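Local structure of aminoacyl-tRNA synthetase (Cryptosporidium parvum, 5F9Z) at residues Ile152-Phe157 with Arg167-Gln172; His175-Thr180 with Glu266-Thr271; Ser226-Ile231 with Ser476-Asn481; Trp443-Ser448 with Lys503-Gly508. The protein probably attaches proline to its cognate tRNA in an ATP-dependent reaction, as a class II prolyl-tRNA synthetase. All coordinates share one frame; numbering follows the deposited sequence.

Contact 1. Residues Ile152-Phe157 with Arg167-Gln172. With ANP (phosphoaminophosphonic acid-adenylate ester), chain D; HFG (7-bromo-6-chloro-3-{3-[(2R,3S)-3-hydroxypiperidin-2-yl]-2-oxopropyl}quinazolin-4(3H)-one), chain E.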
# COMPACT_ATOMS: atom_id res chain seq x y z
N ILE A 152 -4.74 14.71 0.52
CA ILE A 152 -5.92 14.82 -0.33
C ILE A 152 -7.15 14.70 0.56
O ILE A 152 -7.18 13.89 1.49
CB ILE A 152 -5.93 13.73 -1.42
CG1 ILE A 152 -4.74 13.91 -2.36
CG2 ILE A 152 -7.23 13.77 -2.21
CD1 ILE A 152 -4.80 15.16 -3.21
N VAL A 153 -8.17 15.51 0.27
CA VAL A 153 -9.44 15.45 0.98
C VAL A 153 -10.52 15.05 -0.01
O VAL A 153 -10.75 15.75 -1.01
CB VAL A 153 -9.78 16.79 1.65
CG1 VAL A 153 -11.17 16.72 2.28
CG2 VAL A 153 -8.74 17.13 2.71
N ARG A 154 -11.17 13.92 0.25
CA ARG A 154 -12.33 13.48 -0.51
C ARG A 154 -13.38 13.01 0.48
O ARG A 154 -13.10 12.14 1.32
CB ARG A 154 -11.98 12.35 -1.48
CG ARG A 154 -10.95 12.70 -2.53
CD ARG A 154 -10.63 11.49 -3.39
NE ARG A 154 -9.57 11.75 -4.35
CZ ARG A 154 -9.07 10.83 -5.18
NH1 ARG A 154 -9.54 9.59 -5.16
NH2 ARG A 154 -8.10 11.16 -6.02
N TRP A 155 -14.59 13.57 0.40
CA TRP A 155 -15.67 13.17 1.30
C TRP A 155 -16.21 11.83 0.82
O TRP A 155 -17.20 11.73 0.09
CB TRP A 155 -16.75 14.24 1.36
CG TRP A 155 -17.12 14.59 2.77
CD1 TRP A 155 -18.34 14.43 3.36
CD2 TRP A 155 -16.25 15.13 3.78
NE1 TRP A 155 -18.29 14.85 4.67
CE2 TRP A 155 -17.01 15.28 4.95
CE3 TRP A 155 -14.90 15.50 3.80
CZ2 TRP A 155 -16.48 15.79 6.13
CZ3 TRP A 155 -14.37 16.00 4.97
CH2 TRP A 155 -15.16 16.14 6.12
N GLU A 156 -15.53 10.77 1.26
CA GLU A 156 -15.90 9.41 0.86
C GLU A 156 -17.29 9.07 1.37
O GLU A 156 -17.60 9.26 2.55
CB GLU A 156 -14.88 8.41 1.40
CG GLU A 156 -13.46 8.64 0.91
CD GLU A 156 -13.27 8.25 -0.54
OE1 GLU A 156 -14.07 7.44 -1.05
OE2 GLU A 156 -12.31 8.74 -1.17
N PHE A 157 -18.14 8.56 0.47
CA PHE A 157 -19.47 8.13 0.88
C PHE A 157 -19.45 6.75 1.52
O PHE A 157 -20.24 6.48 2.43
CB PHE A 157 -20.42 8.13 -0.32
CG PHE A 157 -21.79 7.61 -0.02
CD1 PHE A 157 -22.72 8.41 0.64
CD2 PHE A 157 -22.16 6.32 -0.38
CE1 PHE A 157 -23.98 7.93 0.92
CE2 PHE A 157 -23.42 5.84 -0.10
CZ PHE A 157 -24.33 6.64 0.56
N ARG A 167 -10.96 9.90 4.60
CA ARG A 167 -11.42 11.15 3.99
C ARG A 167 -10.27 12.13 3.79
O ARG A 167 -10.32 12.94 2.86
CB ARG A 167 -12.53 11.76 4.84
CG ARG A 167 -13.84 11.00 4.73
CD ARG A 167 -14.98 11.73 5.41
NE ARG A 167 -16.27 11.21 4.97
CZ ARG A 167 -17.44 11.60 5.47
NH1 ARG A 167 -17.48 12.51 6.43
NH2 ARG A 167 -18.57 11.08 5.00
N GLU A 168 -9.25 12.08 4.63
CA GLU A 168 -7.97 12.69 4.34
C GLU A 168 -6.91 11.60 4.32
O GLU A 168 -6.77 10.85 5.29
CB GLU A 168 -7.58 13.77 5.36
CG GLU A 168 -6.29 14.50 4.95
CD GLU A 168 -5.66 15.28 6.08
OE1 GLU A 168 -6.14 15.18 7.23
OE2 GLU A 168 -4.66 15.99 5.82
N PHE A 169 -6.17 11.52 3.22
CA PHE A 169 -5.06 10.59 3.10
C PHE A 169 -3.85 11.32 2.53
O PHE A 169 -3.99 12.29 1.79
CB PHE A 169 -5.41 9.38 2.22
CG PHE A 169 -5.90 9.73 0.85
CD1 PHE A 169 -5.01 9.90 -0.20
CD2 PHE A 169 -7.26 9.87 0.60
CE1 PHE A 169 -5.46 10.21 -1.47
CE2 PHE A 169 -7.72 10.18 -0.67
CZ PHE A 169 -6.82 10.35 -1.71
N LEU A 170 -2.67 10.84 2.91
CA LEU A 170 -1.44 11.30 2.31
C LEU A 170 -1.16 10.47 1.07
O LEU A 170 -1.39 9.26 1.06
CB LEU A 170 -0.27 11.18 3.29
CG LEU A 170 -0.45 11.90 4.63
CD1 LEU A 170 0.80 11.75 5.48
CD2 LEU A 170 -0.79 13.36 4.40
N TRP A 171 -0.68 11.13 0.01
CA TRP A 171 -0.41 10.40 -1.21
C TRP A 171 0.71 11.07 -1.98
O TRP A 171 1.21 12.14 -1.62
CB TRP A 171 -1.68 10.25 -2.07
CG TRP A 171 -2.00 11.35 -3.06
CD1 TRP A 171 -1.51 12.63 -3.10
CD2 TRP A 171 -2.92 11.25 -4.16
NE1 TRP A 171 -2.06 13.32 -4.15
CE2 TRP A 171 -2.93 12.49 -4.82
CE3 TRP A 171 -3.74 10.22 -4.65
CZ2 TRP A 171 -3.72 12.74 -5.94
CZ3 TRP A 171 -4.52 10.47 -5.76
CH2 TRP A 171 -4.51 11.72 -6.39
N GLN A 172 1.10 10.40 -3.06
CA GLN A 172 2.02 10.92 -4.05
C GLN A 172 1.27 10.93 -5.38
O GLN A 172 0.59 9.96 -5.71
CB GLN A 172 3.28 10.04 -4.11
CG GLN A 172 4.03 10.03 -5.42
CD GLN A 172 3.40 9.13 -6.45
OE1 GLN A 172 3.06 7.98 -6.17
NE2 GLN A 172 3.19 9.66 -7.64
PG ANP D . -11.89 4.31 -5.68
O1G ANP D . -13.13 4.07 -6.48
O2G ANP D . -11.68 3.11 -4.69
O3G ANP D . -12.05 5.64 -4.84
PB ANP D . -10.08 6.00 -7.03
O1B ANP D . -10.23 6.31 -8.54
O2B ANP D . -10.92 6.96 -6.24
N3B ANP D . -10.55 4.41 -6.72
PA ANP D . -7.61 7.17 -7.30
O1A ANP D . -8.21 8.52 -7.37
O2A ANP D . -7.24 6.57 -8.66
O3A ANP D . -8.59 6.14 -6.60
O5' ANP D . -6.35 7.25 -6.34
C5' ANP D . -5.15 6.49 -6.60
C4' ANP D . -5.06 5.37 -5.60
O4' ANP D . -5.26 5.89 -4.28
C3' ANP D . -6.11 4.27 -5.75
O3' ANP D . -5.68 3.28 -6.67
C2' ANP D . -6.22 3.71 -4.33
O2' ANP D . -5.27 2.67 -4.11
C1' ANP D . -5.89 4.93 -3.45
N9 ANP D . -7.06 5.56 -2.84
C8 ANP D . -8.20 5.98 -3.46
N7 ANP D . -9.08 6.52 -2.66
C5 ANP D . -8.47 6.47 -1.42
C6 ANP D . -8.89 6.89 -0.14
N6 ANP D . -10.06 7.47 0.11
N1 ANP D . -8.03 6.68 0.90
C2 ANP D . -6.86 6.10 0.65
N3 ANP D . -6.36 5.67 -0.51
C4 ANP D . -7.22 5.88 -1.51
O4' HFG E . -7.39 11.13 -9.29
C21 HFG E . -7.69 10.42 -10.20
C3' HFG E . -6.65 10.03 -11.27
C2' HFG E . -5.21 10.27 -10.83
N1' HFG E . -5.00 11.61 -10.48
C6' HFG E . -3.85 11.77 -9.65
C5' HFG E . -2.90 10.57 -9.73
C4' HFG E . -3.54 9.35 -9.30
C39 HFG E . -4.91 9.33 -9.65
O7' HFG E . -5.32 7.92 -10.04
C1' HFG E . -9.22 9.83 -10.31
N3 HFG E . -10.14 10.64 -9.39
C4 HFG E . -10.45 11.95 -9.71
O11 HFG E . -9.98 12.47 -10.73
C10 HFG E . -11.27 12.67 -8.90
C5 HFG E . -11.62 14.04 -9.19
C2 HFG E . -10.65 10.08 -8.31
N1 HFG E . -11.46 10.76 -7.49
C9 HFG E . -11.78 12.05 -7.77
C8 HFG E . -12.63 12.76 -6.91
C7 HFG E . -12.96 14.11 -7.20
BR1 HFG E . -14.15 15.09 -6.00
C6 HFG E . -12.45 14.73 -8.35
CL1 HFG E . -12.87 16.41 -8.71
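The Arg154 guanidinium has HFG N1 over one face and the edge of Phe169, at CZ, over the opposite face, the two planes nearly perpendicular. At the guanidinium edge, ANP O1A is gripped by Arg154 NH1 at 2.8 Å and Arg154 NH2 at 3.0 Å. The Phe169 ring has the adenine of ANP over one face and Ile152 CB over the other, 3.8 Å from the ring centroid. Ile152 CG1 rests on a Trp171 face, 3.3 Å from the centroid of the five-membered ring, while ANP O5' meets the edge of that indole. The Arg167 guanidinium stacks on Trp155 with planes 29° apart, a cation-pi contact. Arg167 NH2 donates, in the guanidinium plane, to Glu156 O at 3.2 Å. Backbone bonds pair Ile152 with Phe169 in both directions and continue with Arg154 N to Arg167 O at 2.9 Å. The two strands and the loop after Val153, with Arg154 and Glu156, are consistent with motif 2 of the class II core. Glu156 is bent at chi2 (-73°), and its OE2 takes a weak bond from ANP N6. Its OE1 forms a salt bridge with Arg165. Arg154 NE bonds to Pro122 O, which helps fix the rotation of the guanidinium. The positive charge of Arg154 probably offsets the negative charge of the alpha-phosphate, as expected for a motif 2 arginine, while the Phe169 face holds the adenine.

Contact 2. Residues His175-Thr180 with Glu266-Thr271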
# COMPACT_ATOMS: atom_id res chain seq x y z
N HIS A 175 2.72 13.63 -12.41
CA HIS A 175 2.09 14.05 -13.66
C HIS A 175 3.19 14.35 -14.66
O HIS A 175 4.01 15.26 -14.43
CB HIS A 175 1.20 15.27 -13.44
CG HIS A 175 0.07 15.03 -12.48
ND1 HIS A 175 -1.21 14.74 -12.89
CD2 HIS A 175 0.04 15.03 -11.13
CE1 HIS A 175 -1.98 14.58 -11.83
NE2 HIS A 175 -1.25 14.75 -10.75
N THR A 176 3.23 13.60 -15.75
CA THR A 176 4.25 13.75 -16.77
C THR A 176 3.60 14.09 -18.10
O THR A 176 2.43 13.77 -18.35
CB THR A 176 5.09 12.48 -16.92
OG1 THR A 176 4.28 11.42 -17.42
CG2 THR A 176 5.69 12.08 -15.59
N ALA A 177 4.36 14.76 -18.96
CA ALA A 177 3.94 15.09 -20.31
C ALA A 177 5.06 14.74 -21.28
O ALA A 177 6.23 15.02 -21.00
CB ALA A 177 3.57 16.58 -20.45
N HIS A 178 4.70 14.12 -22.40
CA HIS A 178 5.68 13.61 -23.34
C HIS A 178 5.30 14.02 -24.76
O HIS A 178 4.15 14.37 -25.04
CB HIS A 178 5.80 12.08 -23.25
CG HIS A 178 5.97 11.57 -21.86
ND1 HIS A 178 7.19 11.25 -21.32
CD2 HIS A 178 5.06 11.34 -20.88
CE1 HIS A 178 7.03 10.84 -20.08
NE2 HIS A 178 5.75 10.88 -19.78
N SER A 179 6.29 13.98 -25.65
CA SER A 179 6.06 14.35 -27.04
C SER A 179 5.48 13.22 -27.87
O SER A 179 4.97 13.46 -28.97
CB SER A 179 7.37 14.84 -27.68
OG SER A 179 8.32 13.79 -27.75
N THR A 180 5.56 11.98 -27.38
CA THR A 180 5.04 10.82 -28.10
C THR A 180 4.24 9.94 -27.16
O THR A 180 4.52 9.88 -25.95
CB THR A 180 6.17 9.99 -28.74
OG1 THR A 180 7.07 9.55 -27.71
CG2 THR A 180 6.94 10.81 -29.77
N GLU A 266 1.14 19.82 -31.72
CA GLU A 266 0.66 18.51 -31.30
C GLU A 266 0.36 18.55 -29.81
O GLU A 266 1.09 19.18 -29.04
CB GLU A 266 1.69 17.41 -31.60
CG GLU A 266 1.22 16.00 -31.29
CD GLU A 266 2.31 14.97 -31.48
OE1 GLU A 266 2.27 13.92 -30.79
OE2 GLU A 266 3.22 15.20 -32.30
N TYR A 267 -0.71 17.87 -29.41
CA TYR A 267 -1.08 17.81 -28.01
C TYR A 267 -0.17 16.85 -27.25
O TYR A 267 0.25 15.82 -27.79
CB TYR A 267 -2.55 17.39 -27.85
CG TYR A 267 -3.53 18.44 -28.30
CD1 TYR A 267 -3.74 19.59 -27.55
CD2 TYR A 267 -4.26 18.29 -29.48
CE1 TYR A 267 -4.64 20.56 -27.96
CE2 TYR A 267 -5.17 19.25 -29.89
CZ TYR A 267 -5.35 20.38 -29.12
OH TYR A 267 -6.25 21.34 -29.53
N ALA A 268 0.13 17.20 -26.00
CA ALA A 268 1.06 16.42 -25.21
C ALA A 268 0.46 15.08 -24.82
O ALA A 268 -0.75 14.94 -24.62
CB ALA A 268 1.47 17.19 -23.96
N HIS A 269 1.33 14.07 -24.71
CA HIS A 269 0.95 12.73 -24.27
C HIS A 269 1.29 12.61 -22.79
O HIS A 269 2.46 12.51 -22.43
CB HIS A 269 1.66 11.67 -25.10
CG HIS A 269 1.50 11.86 -26.58
ND1 HIS A 269 0.60 11.14 -27.33
CD2 HIS A 269 2.14 12.69 -27.45
CE1 HIS A 269 0.68 11.52 -28.60
NE2 HIS A 269 1.61 12.46 -28.69
N GLN A 270 0.27 12.62 -21.94
CA GLN A 270 0.44 12.74 -20.51
C GLN A 270 0.22 11.41 -19.80
O GLN A 270 -0.45 10.51 -20.31
CB GLN A 270 -0.51 13.79 -19.93
CG GLN A 270 -0.30 15.19 -20.47
CD GLN A 270 -1.34 16.17 -19.95
OE1 GLN A 270 -2.34 16.44 -20.62
NE2 GLN A 270 -1.12 16.69 -18.75
N THR A 271 0.81 11.30 -18.61
CA THR A 271 0.58 10.20 -17.69
C THR A 271 0.32 10.76 -16.30
O THR A 271 0.72 11.88 -15.98
CB THR A 271 1.77 9.22 -17.63
OG1 THR A 271 2.78 9.76 -16.76
CG2 THR A 271 2.37 8.99 -19.00
O HOH W 1 0.04 14.83 -16.82
O HOH W 2 6.02 14.21 -31.84
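Beside the halofuginone (HFG) pocket, the catalytic-core sheet of this class II synthetase sets the end of strand 168-178 antiparallel to strand 265-276. His175, bonded through ND1 to Tyr129, touches HFG there. Thr176 with Thr271 and His178 with His269 are hydrogen-bonded pairs, with Ala177 and Gln270 as the non-hydrogen-bonded pair between them. His269 N to His178 O is the straightest of the four backbone bonds, at 2.9 Å and 168°. On the threonine face, both OG1 atoms take the crowded position between backbone N and carbonyl carbon. They meet tip to tip, with Thr176 OG1 and Thr271 OG1 a very short 2.3 Å apart. Thr176 OG1 also bonds to His178 NE2 at 2.8 Å, and Thr271 OG1 to Trp273. His178 ND1 is held by Glu183. Water 1 donates to Thr176 O and accepts from Gln270 NE2. At the far end the backbone of Thr180 lies over one face of the His269 ring. His269 NE2 donates almost straight, in the ring plane, to the anti lone pair of Glu266 OE1 at 2.6 Å. Water 2 joins Glu266 OE2 to Ser179 O. The carboxylate fixes the His269 ring rotation and would probably favour its protonated form.

Contact 3. Residues Ser226-Ile231 with Ser476-Asn481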
# COMPACT_ATOMS: atom_id res chain seq x y z
N SER A 226 -2.81 -0.93 -13.18
CA SER A 226 -2.88 -0.92 -11.73
C SER A 226 -2.22 -2.17 -11.16
O SER A 226 -1.91 -3.12 -11.89
CB SER A 226 -4.32 -0.81 -11.23
OG SER A 226 -5.03 -2.01 -11.51
N ILE A 227 -2.02 -2.15 -9.85
CA ILE A 227 -1.63 -3.33 -9.08
C ILE A 227 -2.76 -3.61 -8.11
O ILE A 227 -3.17 -2.73 -7.34
CB ILE A 227 -0.30 -3.13 -8.35
CG1 ILE A 227 -0.22 -1.74 -7.71
CG2 ILE A 227 0.87 -3.33 -9.30
CD1 ILE A 227 0.99 -1.54 -6.83
N GLU A 228 -3.29 -4.83 -8.15
CA GLU A 228 -4.43 -5.22 -7.33
C GLU A 228 -3.96 -6.07 -6.16
O GLU A 228 -3.27 -7.08 -6.36
CB GLU A 228 -5.47 -5.98 -8.15
CG GLU A 228 -6.08 -5.19 -9.30
CD GLU A 228 -6.85 -3.97 -8.83
OE1 GLU A 228 -6.50 -2.84 -9.25
OE2 GLU A 228 -7.80 -4.13 -8.04
N GLY A 229 -4.32 -5.67 -4.94
CA GLY A 229 -4.11 -6.47 -3.76
C GLY A 229 -5.37 -7.24 -3.39
O GLY A 229 -6.43 -7.11 -4.01
N PHE A 230 -5.25 -8.04 -2.34
CA PHE A 230 -6.37 -8.86 -1.89
C PHE A 230 -6.21 -9.19 -0.41
O PHE A 230 -5.11 -9.54 0.04
CB PHE A 230 -6.48 -10.15 -2.71
CG PHE A 230 -7.70 -10.96 -2.39
CD1 PHE A 230 -8.96 -10.54 -2.80
CD2 PHE A 230 -7.59 -12.16 -1.70
CE1 PHE A 230 -10.08 -11.29 -2.51
CE2 PHE A 230 -8.71 -12.91 -1.41
CZ PHE A 230 -9.96 -12.48 -1.82
N ILE A 231 -7.30 -9.07 0.33
CA ILE A 231 -7.34 -9.41 1.75
C ILE A 231 -8.19 -10.67 1.90
O ILE A 231 -9.42 -10.59 1.84
CB ILE A 231 -7.89 -8.26 2.60
CG1 ILE A 231 -7.18 -6.95 2.24
CG2 ILE A 231 -7.73 -8.57 4.08
CD1 ILE A 231 -5.68 -6.97 2.49
N SER A 476 -14.48 -6.63 -12.63
CA SER A 476 -13.13 -6.92 -13.08
C SER A 476 -12.13 -6.14 -12.24
O SER A 476 -12.24 -4.91 -12.12
CB SER A 476 -12.97 -6.57 -14.56
OG SER A 476 -13.08 -5.18 -14.77
N LEU A 477 -11.17 -6.85 -11.66
CA LEU A 477 -10.13 -6.18 -10.88
C LEU A 477 -9.04 -5.63 -11.79
O LEU A 477 -8.70 -4.44 -11.72
CB LEU A 477 -9.55 -7.15 -9.85
CG LEU A 477 -10.62 -7.79 -8.96
CD1 LEU A 477 -10.02 -8.83 -8.05
CD2 LEU A 477 -11.36 -6.72 -8.16
N CYS A 478 -8.49 -6.48 -12.65
CA CYS A 478 -7.52 -6.06 -13.66
C CYS A 478 -7.33 -7.21 -14.64
O CYS A 478 -7.56 -8.37 -14.30
CB CYS A 478 -6.17 -5.68 -13.03
SG CYS A 478 -5.21 -7.08 -12.40
N ILE A 479 -6.92 -6.86 -15.85
CA ILE A 479 -6.51 -7.85 -16.85
C ILE A 479 -5.02 -8.11 -16.63
O ILE A 479 -4.19 -7.28 -17.05
CB ILE A 479 -6.80 -7.36 -18.28
CG1 ILE A 479 -8.21 -6.79 -18.37
CG2 ILE A 479 -6.63 -8.50 -19.27
CD1 ILE A 479 -8.50 -6.08 -19.67
N PRO A 480 -4.64 -9.22 -16.01
CA PRO A 480 -3.25 -9.39 -15.57
C PRO A 480 -2.27 -9.36 -16.73
O PRO A 480 -2.53 -9.91 -17.81
CB PRO A 480 -3.26 -10.76 -14.88
CG PRO A 480 -4.69 -11.01 -14.54
CD PRO A 480 -5.48 -10.37 -15.64
N ASN A 481 -1.13 -8.71 -16.51
CA ASN A 481 -0.06 -8.71 -17.51
C ASN A 481 0.47 -10.12 -17.73
O ASN A 481 0.85 -10.47 -18.86
CB ASN A 481 1.07 -7.78 -17.08
CG ASN A 481 0.63 -6.34 -16.94
OD1 ASN A 481 -0.38 -5.93 -17.51
ND2 ASN A 481 1.40 -5.55 -16.20
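Glu228 lays its side chain across the bulged backbone of Leu477 and Cys478. Its CG stands beside the backbone N, and the chain bends at chi2 (-63°), which turns the carboxylate over the peptide. Glu228 CD comes 3.5 Å from Leu477 O. Glu228 CG touches Cys478 SG at 3.7 Å, and Glu228 OE2 lies 3.9 Å from Leu477 CB. The side chains of Glu228 and Leu477 cross obliquely. Cys478 SG takes the crowded position between its own N and carbonyl carbon (chi1 72°), and this places it against the Glu228 methylene. Ser226 is two residues back on the same strand. Ser226 OG donates to the anti lone pair of Glu228 OE1 at 2.8 Å. Ser226 OG also lies 4.1 Å from Cys478 CB. All four touching residues are buried.

The two segments make no direct hydrogen bond with each other. The axes of the short strand segments 226-231 and 476-480 stand 125° apart and come within 7.3 Å, so this is side-chain packing and not strand pairing. Lys212, outside both segments, supplies the polar link. Glu228 OE1 has its salt bridge with Lys212, and Lys212 NZ also bonds to Leu477 O. One ammonium therefore serves both the carboxylate and the carbonyl beneath it, and probably steadies the negative charge of Glu228. OE1 is gripped by both Ser226 and Lys212. Strand 208-211 pairs with both strands and bridges them. Leu477 and Cys478 both face Leu506 of strand 503-508, a classic beta bulge within the C-terminal zinc-binding region; Glu228 of the catalytic core packs against it.

Contact 4. Residues Trp443-Ser448 with Lys503-Gly508. With ZN (zinc ion), chain F.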
# COMPACT_ATOMS: atom_id res chain seq x y z
N TRP A 443 -12.58 -13.98 -20.47
CA TRP A 443 -13.46 -12.83 -20.58
C TRP A 443 -13.30 -12.16 -21.94
O TRP A 443 -12.21 -12.15 -22.52
CB TRP A 443 -13.17 -11.81 -19.47
CG TRP A 443 -14.23 -10.77 -19.34
CD1 TRP A 443 -15.57 -10.93 -19.57
CD2 TRP A 443 -14.05 -9.40 -18.96
NE1 TRP A 443 -16.23 -9.75 -19.35
CE2 TRP A 443 -15.32 -8.79 -18.98
CE3 TRP A 443 -12.94 -8.63 -18.61
CZ2 TRP A 443 -15.51 -7.45 -18.66
CZ3 TRP A 443 -13.13 -7.30 -18.29
CH2 TRP A 443 -14.40 -6.72 -18.32
N CYS A 444 -14.40 -11.60 -22.43
CA CYS A 444 -14.40 -10.87 -23.69
C CYS A 444 -14.03 -9.40 -23.52
O CYS A 444 -13.73 -8.74 -24.52
CB CYS A 444 -15.78 -10.95 -24.36
SG CYS A 444 -17.05 -9.96 -23.54
N GLU A 445 -14.06 -8.89 -22.29
CA GLU A 445 -13.64 -7.54 -21.92
C GLU A 445 -14.56 -6.44 -22.46
O GLU A 445 -14.17 -5.27 -22.45
CB GLU A 445 -12.20 -7.25 -22.34
CG GLU A 445 -11.19 -8.24 -21.80
CD GLU A 445 -9.79 -8.01 -22.34
OE1 GLU A 445 -9.54 -6.92 -22.88
OE2 GLU A 445 -8.95 -8.93 -22.22
N ASP A 446 -15.75 -6.79 -22.93
CA ASP A 446 -16.69 -5.77 -23.38
C ASP A 446 -17.28 -5.03 -22.19
O ASP A 446 -17.47 -5.59 -21.11
CB ASP A 446 -17.82 -6.40 -24.21
CG ASP A 446 -17.32 -7.00 -25.51
OD1 ASP A 446 -16.22 -6.63 -25.96
OD2 ASP A 446 -18.04 -7.85 -26.08
N VAL A 447 -17.57 -3.74 -22.39
CA VAL A 447 -18.21 -2.94 -21.35
C VAL A 447 -19.60 -3.48 -21.06
O VAL A 447 -20.03 -3.55 -19.90
CB VAL A 447 -18.25 -1.46 -21.76
CG1 VAL A 447 -19.09 -0.65 -20.78
CG2 VAL A 447 -16.85 -0.90 -21.86
N SER A 448 -20.33 -3.88 -22.10
CA SER A 448 -21.67 -4.42 -21.91
C SER A 448 -21.64 -5.71 -21.10
O SER A 448 -22.55 -5.98 -20.31
CB SER A 448 -22.34 -4.65 -23.26
OG SER A 448 -21.53 -5.44 -24.11
N LYS A 503 -8.68 -12.67 -23.29
CA LYS A 503 -7.66 -13.14 -22.36
C LYS A 503 -8.37 -13.64 -21.11
O LYS A 503 -9.58 -13.89 -21.12
CB LYS A 503 -6.65 -12.02 -22.05
CG LYS A 503 -5.68 -11.70 -23.18
CD LYS A 503 -4.80 -10.51 -22.83
CE LYS A 503 -5.63 -9.24 -22.68
NZ LYS A 503 -6.38 -8.91 -23.91
N PHE A 504 -7.62 -13.80 -20.03
CA PHE A 504 -8.18 -14.09 -18.71
C PHE A 504 -8.11 -12.83 -17.86
O PHE A 504 -7.11 -12.11 -17.87
CB PHE A 504 -7.43 -15.23 -18.03
CG PHE A 504 -7.72 -16.59 -18.62
CD1 PHE A 504 -7.17 -16.97 -19.83
CD2 PHE A 504 -8.54 -17.48 -17.94
CE1 PHE A 504 -7.44 -18.22 -20.36
CE2 PHE A 504 -8.81 -18.73 -18.47
CZ PHE A 504 -8.26 -19.10 -19.68
N THR A 505 -9.18 -12.56 -17.12
CA THR A 505 -9.30 -11.36 -16.31
C THR A 505 -9.58 -11.73 -14.86
O THR A 505 -10.36 -12.65 -14.59
CB THR A 505 -10.41 -10.44 -16.85
OG1 THR A 505 -10.06 -9.99 -18.16
CG2 THR A 505 -10.62 -9.24 -15.94
N LEU A 506 -8.94 -11.02 -13.94
CA LEU A 506 -9.13 -11.25 -12.51
C LEU A 506 -10.38 -10.53 -12.04
O LEU A 506 -10.49 -9.31 -12.17
CB LEU A 506 -7.90 -10.77 -11.74
CG LEU A 506 -7.76 -11.22 -10.29
CD1 LEU A 506 -7.65 -12.73 -10.21
CD2 LEU A 506 -6.55 -10.56 -9.64
N PHE A 507 -11.33 -11.29 -11.49
CA PHE A 507 -12.59 -10.75 -11.00
C PHE A 507 -12.68 -10.92 -9.49
O PHE A 507 -11.96 -11.71 -8.88
CB PHE A 507 -13.79 -11.45 -11.66
CG PHE A 507 -14.01 -11.04 -13.09
CD1 PHE A 507 -13.38 -11.73 -14.12
CD2 PHE A 507 -14.85 -9.99 -13.40
CE1 PHE A 507 -13.59 -11.36 -15.44
CE2 PHE A 507 -15.06 -9.62 -14.72
CZ PHE A 507 -14.43 -10.31 -15.74
N GLY A 508 -13.59 -10.17 -8.89
CA GLY A 508 -13.85 -10.29 -7.47
C GLY A 508 -14.47 -9.03 -6.91
O GLY A 508 -14.56 -8.00 -7.57
ZN ZN F . -18.30 -11.43 -22.26
O HOH W 3 -9.61 -10.89 -20.55
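Cys444 SG binds the zinc ion at 2.3 Å. Cys449, Cys494 and Cys497 complete the four-cysteine site. The same sulfur accepts a bond from Asp446 N, 3.5 Å from Cys444 SG, which would help to stabilise the thiolate. Across the contact, Lys503 NZ forms a salt bridge with Glu445 OE2 at 3.1 Å, on the syn lone pair. The glutamate reaches out extended, while the lysine folds back at chi3 and chi4 to meet it. Water 3 donates to Glu445 OE2 at 2.7 Å and also bonds to Thr505 OG1, so it ties the carboxylate to the strand. The backbone link is Trp443 N to Lys503 O, 3.1 Å long and nearly straight at 173°, with the donor almost along the C=O axis.

Trp443 carries the packing. Its CG is anti to the backbone N (chi1 -167°), and the indole reaches across strand 503-508. Phe507 comes in edge-on, with its CZ over the centre of one indole face. This T-shaped pair has planes at 78° and centroids 5.0 Å apart. Glu445 CA covers the opposite face, since the chain turns back over the ring there. Thr505 OG1 meets the indole edge, 3.2 Å from Trp443 CE3.

Beyond the pair, Cys449, Glu450 and Ile453 of helix 447-458 lie against Trp443, and Ile453 also touches Phe507. Strand 503-508 runs between strands 438-443 and 475-480, and Ile479 of the latter packs on Glu445, Lys503 and Thr505.

Following the chain, contact 1 closes first, with only nine residues between its segments, on the connection from strand 144-153 to strand 168-178. Contact 2 then opens on the same strand 168-178 and spans 85 residues before strand 265-276 returns beside it. Contact 3 starts inside that span, so contacts 2 and 3 cross. Contact 3 reaches from the catalytic core, over 244 residues, to the C-terminal region. Contact 4 opens before the second segment of contact 3 and closes after it, so these two also cross. They touch directly, because strands 475-480 and 503-508 are neighbours. Contacts 1 and 2 tie together the core sheet, contact 4 the zinc region, and contact 3 joins the two.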